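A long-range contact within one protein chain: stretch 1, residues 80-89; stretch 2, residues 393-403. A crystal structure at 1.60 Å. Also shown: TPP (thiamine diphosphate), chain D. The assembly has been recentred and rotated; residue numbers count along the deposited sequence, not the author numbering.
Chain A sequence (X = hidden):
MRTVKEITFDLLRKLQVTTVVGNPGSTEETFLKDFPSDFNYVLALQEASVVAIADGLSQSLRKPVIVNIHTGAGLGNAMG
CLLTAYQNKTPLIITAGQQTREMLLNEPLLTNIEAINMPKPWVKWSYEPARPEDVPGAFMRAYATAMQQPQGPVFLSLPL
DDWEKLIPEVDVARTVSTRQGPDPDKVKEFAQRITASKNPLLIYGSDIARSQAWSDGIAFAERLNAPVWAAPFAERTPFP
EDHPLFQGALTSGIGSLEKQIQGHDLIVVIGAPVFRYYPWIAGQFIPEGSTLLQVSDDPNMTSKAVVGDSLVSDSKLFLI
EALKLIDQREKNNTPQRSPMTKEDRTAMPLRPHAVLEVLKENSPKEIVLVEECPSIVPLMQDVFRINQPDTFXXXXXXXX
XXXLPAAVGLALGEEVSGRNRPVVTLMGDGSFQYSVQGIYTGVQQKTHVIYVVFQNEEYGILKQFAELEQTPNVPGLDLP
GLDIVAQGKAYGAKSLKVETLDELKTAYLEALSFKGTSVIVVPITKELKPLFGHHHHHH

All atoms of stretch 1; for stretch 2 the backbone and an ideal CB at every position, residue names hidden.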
# COMPACT_ATOMS: atom_id res chain seq x y z
N GLY A 80 -3.10 9.14 -14.73
CA GLY A 80 -2.42 10.42 -14.88
C GLY A 80 -3.38 11.57 -14.62
O GLY A 80 -3.09 12.51 -13.88
N CYS A 81 -4.56 11.51 -15.22
CA CYS A 81 -5.54 12.55 -14.97
C CYS A 81 -6.12 12.48 -13.55
O CYS A 81 -6.55 13.49 -13.02
CB CYS A 81 -6.62 12.56 -16.06
SG CYS A 81 -5.97 13.33 -17.57
N LEU A 82 -6.11 11.31 -12.93
CA LEU A 82 -6.57 11.21 -11.56
C LEU A 82 -5.56 11.91 -10.62
O LEU A 82 -5.95 12.65 -9.73
CB LEU A 82 -6.79 9.75 -11.17
CG LEU A 82 -7.28 9.53 -9.73
CD1 LEU A 82 -8.51 10.38 -9.45
CD2 LEU A 82 -7.60 8.05 -9.53
N LEU A 83 -4.27 11.68 -10.83
CA LEU A 83 -3.24 12.42 -10.12
C LEU A 83 -3.55 13.92 -10.23
O LEU A 83 -3.53 14.65 -9.25
CB LEU A 83 -1.85 12.09 -10.70
CG LEU A 83 -0.57 12.71 -10.12
CD1 LEU A 83 0.65 11.92 -10.57
CD2 LEU A 83 -0.43 14.17 -10.54
N THR A 84 -3.86 14.37 -11.44
CA THR A 84 -4.11 15.79 -11.65
C THR A 84 -5.38 16.26 -10.92
O THR A 84 -5.39 17.33 -10.31
CB THR A 84 -4.16 16.10 -13.14
OG1 THR A 84 -2.88 15.79 -13.72
CG2 THR A 84 -4.50 17.58 -13.38
N ALA A 85 -6.44 15.46 -10.97
CA ALA A 85 -7.66 15.81 -10.22
C ALA A 85 -7.37 15.94 -8.72
O ALA A 85 -7.89 16.83 -8.04
CB ALA A 85 -8.75 14.77 -10.45
N TYR A 86 -6.53 15.06 -8.20
CA TYR A 86 -6.14 15.10 -6.80
C TYR A 86 -5.42 16.41 -6.48
O TYR A 86 -5.74 17.08 -5.50
CB TYR A 86 -5.24 13.90 -6.46
CG TYR A 86 -4.90 13.76 -5.01
CD1 TYR A 86 -3.77 14.39 -4.48
CD2 TYR A 86 -5.70 12.99 -4.16
CE1 TYR A 86 -3.45 14.25 -3.12
CE2 TYR A 86 -5.39 12.85 -2.81
CZ TYR A 86 -4.26 13.48 -2.31
OH TYR A 86 -3.94 13.34 -0.98
N GLN A 87 -4.46 16.80 -7.32
CA GLN A 87 -3.70 18.02 -7.05
C GLN A 87 -4.53 19.29 -7.32
O GLN A 87 -4.28 20.33 -6.71
CB GLN A 87 -2.36 18.01 -7.80
CG GLN A 87 -1.46 16.86 -7.32
CD GLN A 87 -0.02 16.97 -7.74
OE1 GLN A 87 0.29 17.46 -8.82
NE2 GLN A 87 0.89 16.49 -6.88
N ASN A 88 -5.53 19.18 -8.20
CA ASN A 88 -6.50 20.26 -8.45
C ASN A 88 -7.48 20.40 -7.27
O ASN A 88 -8.22 21.40 -7.19
CB ASN A 88 -7.34 19.94 -9.69
CG ASN A 88 -6.62 20.22 -11.01
OD1 ASN A 88 -5.58 20.89 -11.05
ND2 ASN A 88 -7.18 19.70 -12.10
N LYS A 89 -7.51 19.40 -6.40
CA LYS A 89 -8.47 19.32 -5.29
C LYS A 89 -9.93 19.26 -5.76
O LYS A 89 -10.82 19.90 -5.19
CB LYS A 89 -8.24 20.44 -4.28
CG LYS A 89 -6.95 20.24 -3.49
CD LYS A 89 -6.75 21.24 -2.37
CE LYS A 89 -6.35 22.62 -2.89
NZ LYS A 89 -5.64 23.37 -1.81
N UNK A 393 -8.16 28.69 -16.54
CA UNK A 393 -7.94 27.37 -15.94
C UNK A 393 -6.79 26.64 -16.61
O UNK A 393 -6.70 26.61 -17.85
CB UNK A 393 -9.21 26.52 -16.03
N UNK A 394 -5.94 26.01 -15.81
CA UNK A 394 -4.97 25.05 -16.32
C UNK A 394 -4.78 23.99 -15.22
O UNK A 394 -5.45 24.04 -14.17
CB UNK A 394 -3.65 25.73 -16.69
N UNK A 395 -3.91 23.02 -15.46
CA UNK A 395 -3.65 21.98 -14.46
C UNK A 395 -2.79 22.44 -13.28
O UNK A 395 -1.99 23.38 -13.40
CB UNK A 395 -2.97 20.79 -15.14
N UNK A 396 -2.98 21.81 -12.13
CA UNK A 396 -2.12 22.08 -10.97
C UNK A 396 -0.88 21.20 -10.97
O UNK A 396 0.05 21.44 -10.19
CB UNK A 396 -2.90 21.87 -9.67
N UNK A 397 -0.85 20.21 -11.86
CA UNK A 397 0.08 19.08 -11.75
C UNK A 397 1.21 19.04 -12.78
O UNK A 397 2.20 18.33 -12.59
CB UNK A 397 -0.72 17.78 -11.86
N UNK A 398 1.04 19.76 -13.89
CA UNK A 398 1.97 19.67 -15.01
C UNK A 398 1.82 18.43 -15.88
O UNK A 398 2.61 18.23 -16.81
CB UNK A 398 3.40 19.72 -14.47
N UNK A 399 0.82 17.59 -15.60
CA UNK A 399 0.57 16.39 -16.38
C UNK A 399 -0.16 16.64 -17.69
O UNK A 399 -1.36 16.89 -17.72
CB UNK A 399 -0.24 15.40 -15.54
N UNK A 400 0.58 16.57 -18.80
CA UNK A 400 -0.01 16.81 -20.11
C UNK A 400 -1.12 15.82 -20.42
O UNK A 400 -1.09 14.66 -19.97
CB UNK A 400 1.07 16.74 -21.19
N UNK A 401 -2.12 16.27 -21.18
CA UNK A 401 -3.28 15.46 -21.50
C UNK A 401 -4.50 15.84 -20.69
O UNK A 401 -5.57 15.25 -20.84
CB UNK A 401 -2.96 13.98 -21.28
N UNK A 402 -4.36 16.82 -19.80
CA UNK A 402 -5.49 17.21 -18.96
C UNK A 402 -6.34 18.30 -19.61
O UNK A 402 -7.57 18.22 -19.58
CB UNK A 402 -4.99 17.69 -17.60
N UNK A 403 -5.69 19.30 -20.18
CA UNK A 403 -6.41 20.53 -20.55
C UNK A 403 -7.35 20.39 -21.74
O UNK A 403 -8.43 21.00 -21.76
CB UNK A 403 -5.40 21.63 -20.86
N1' TPP D . 4.18 13.36 -20.32
C2' TPP D . 3.17 13.85 -19.51
CM2 TPP D . 1.92 13.06 -19.29
N3' TPP D . 3.31 15.06 -18.86
C4' TPP D . 4.46 15.80 -19.03
N4' TPP D . 4.59 16.96 -18.40
C5' TPP D . 5.46 15.33 -19.88
C6' TPP D . 5.34 14.10 -20.51
C7' TPP D . 6.72 16.14 -20.06
N3 TPP D . 6.61 17.37 -20.84
C2 TPP D . 6.54 18.64 -20.30
S1 TPP D . 6.46 19.82 -21.40
C5 TPP D . 6.52 18.75 -22.61
C4 TPP D . 6.61 17.42 -22.20
CM4 TPP D . 6.68 16.22 -23.11
C6 TPP D . 6.50 19.32 -24.00
C7 TPP D . 5.25 20.09 -24.37
O7 TPP D . 5.35 20.29 -25.76
PA TPP D . 4.26 21.16 -26.57
O1A TPP D . 2.89 20.81 -26.06
O2A TPP D . 4.38 20.90 -28.04
O3A TPP D . 4.53 22.67 -26.10
PB TPP D . 5.77 23.63 -26.47
O1B TPP D . 6.74 23.51 -25.34
O2B TPP D . 5.19 25.02 -26.55
O3B TPP D . 6.42 23.20 -27.74

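Position 393 lies out of reach of the helix that runs through 80-88, with extended backbone angles. Many residues would suit; the deposited one is Tyr 393. At 394 the CB points away, so stretch 1 again sets no limit; the residue is Thr 394.

Position 395 is more constrained. Its CB points sideways and its ideal position lies 4.0 Å from Thr 84 CG2, so the first carbon of a large or small apolar group could touch the helix while the rest turns elsewhere. Phe 395 is found: its CB packs 3.8 Å from Thr 84 CG2, and the ring, with chi1 in p, leads away.

At 396 the CB points toward the last turn of the helix. The ideal CB is only 3.2 Å from Asn 88 OD1 and 3.6 Å from Gln 87 O, which favours a small side chain. Ala 396 fits, filling the space with a single methyl. Its backbone does the polar work: Ala 396 N donates to Asn 88 OD1 at 3.0 Å, a bond that joins the loop backbone to the end of the helix.

The CB of 397 also points toward the helix, and its surroundings are largely polar: the ideal CB lies 3.2 Å from Gln 87 OE1 and 3.5 Å from Thr 84 OG1, with Leu 83 CD2 at 3.9 Å. A short hydroxyl is the best match, and serine has the least bulk; alanine would fit but leave Thr 84 OG1 without this partner. Ser 397, with chi1 in p, brings its OG to 2.6 Å from Thr 84 OG1 in a hydrogen bond that either hydroxyl could donate. Ser 397 OG also accepts from the backbone N of 399 at 3.0 Å, so one hydroxyl ties the helix to the loop that follows.

An ideal CB at 398 would point away from the helix, but the positive phi of 77° by itself favours glycine, and Gly 398 is present. Its carbonyl O accepts from TPP N4' at 2.8 Å.

At 399 phi and psi would allow other residues, yet an ideal CB would sit 3.2 Å from Thr 84 OG1, a tight approach. Glycine is the comfortable choice, and Gly 399 occupies the site; water 2 links its O to Thr 84 OG1.

Position 400 points its CB away from stretch 1, leaving the choice open. It is Leu 400, whose backbone N donates to TPP N3' at 3.1 Å.

At 401, phi of 103° would jam a CB against the preceding carbonyl O, which calls for glycine. Gly 401 leaves its O 3.8 Å from Cys 81 SG.

The CB of 402 points toward the helix, 4.2 Å from Thr 84 CG2 and 4.5 Å from Cys 81 SG, so a broad apolar group would suit. Trp 402 lays one ring face beneath Thr 84 CG2, 3.6 Å from the centroid of its five-membered ring, in a CH-pi contact, while Cys 81 SG lies at the ring edge.

Position 403, out of reach, is Asp 403.

Stretch 2 393-403: YTFASGGLGWD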
# COMPACT_ATOMS: atom_id res chain seq x y z
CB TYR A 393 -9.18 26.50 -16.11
CG TYR A 393 -10.45 26.99 -15.46
CD1 TYR A 393 -11.21 27.99 -16.06
CD2 TYR A 393 -10.90 26.44 -14.27
CE1 TYR A 393 -12.39 28.44 -15.47
CE2 TYR A 393 -12.07 26.87 -13.67
CZ TYR A 393 -12.81 27.87 -14.28
OH TYR A 393 -13.98 28.31 -13.70
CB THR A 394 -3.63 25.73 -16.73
OG1 THR A 394 -2.79 24.79 -17.42
CG2 THR A 394 -2.89 26.28 -15.52
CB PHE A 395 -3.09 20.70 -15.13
CG PHE A 395 -1.90 20.93 -16.05
CD1 PHE A 395 -1.55 19.96 -16.98
CD2 PHE A 395 -1.11 22.06 -15.95
CE1 PHE A 395 -0.46 20.13 -17.83
CE2 PHE A 395 -0.02 22.26 -16.80
CZ PHE A 395 0.31 21.28 -17.74
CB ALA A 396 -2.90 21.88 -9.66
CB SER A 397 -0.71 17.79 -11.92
OG SER A 397 -1.14 17.70 -13.28
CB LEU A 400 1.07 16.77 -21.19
CG LEU A 400 2.21 17.76 -21.02
CD1 LEU A 400 3.20 17.63 -22.20
CD2 LEU A 400 1.66 19.18 -20.94
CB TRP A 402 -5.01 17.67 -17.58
CG TRP A 402 -6.14 17.97 -16.65
CD1 TRP A 402 -6.86 17.07 -15.91
CD2 TRP A 402 -6.70 19.26 -16.37
NE1 TRP A 402 -7.82 17.73 -15.18
CE2 TRP A 402 -7.75 19.07 -15.45
CE3 TRP A 402 -6.42 20.56 -16.82
CZ2 TRP A 402 -8.52 20.13 -14.96
CZ3 TRP A 402 -7.19 21.62 -16.33
CH2 TRP A 402 -8.22 21.39 -15.41
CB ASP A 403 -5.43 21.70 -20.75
CG ASP A 403 -4.87 22.20 -19.42
OD1 ASP A 403 -5.50 23.11 -18.84
OD2 ASP A 403 -3.83 21.68 -18.96
O HOH W 1 -8.61 15.15 -13.97
O HOH W 2 -2.97 15.07 -16.24
O HOH W 3 0.97 20.23 -7.93
O HOH W 4 2.79 17.58 -9.98
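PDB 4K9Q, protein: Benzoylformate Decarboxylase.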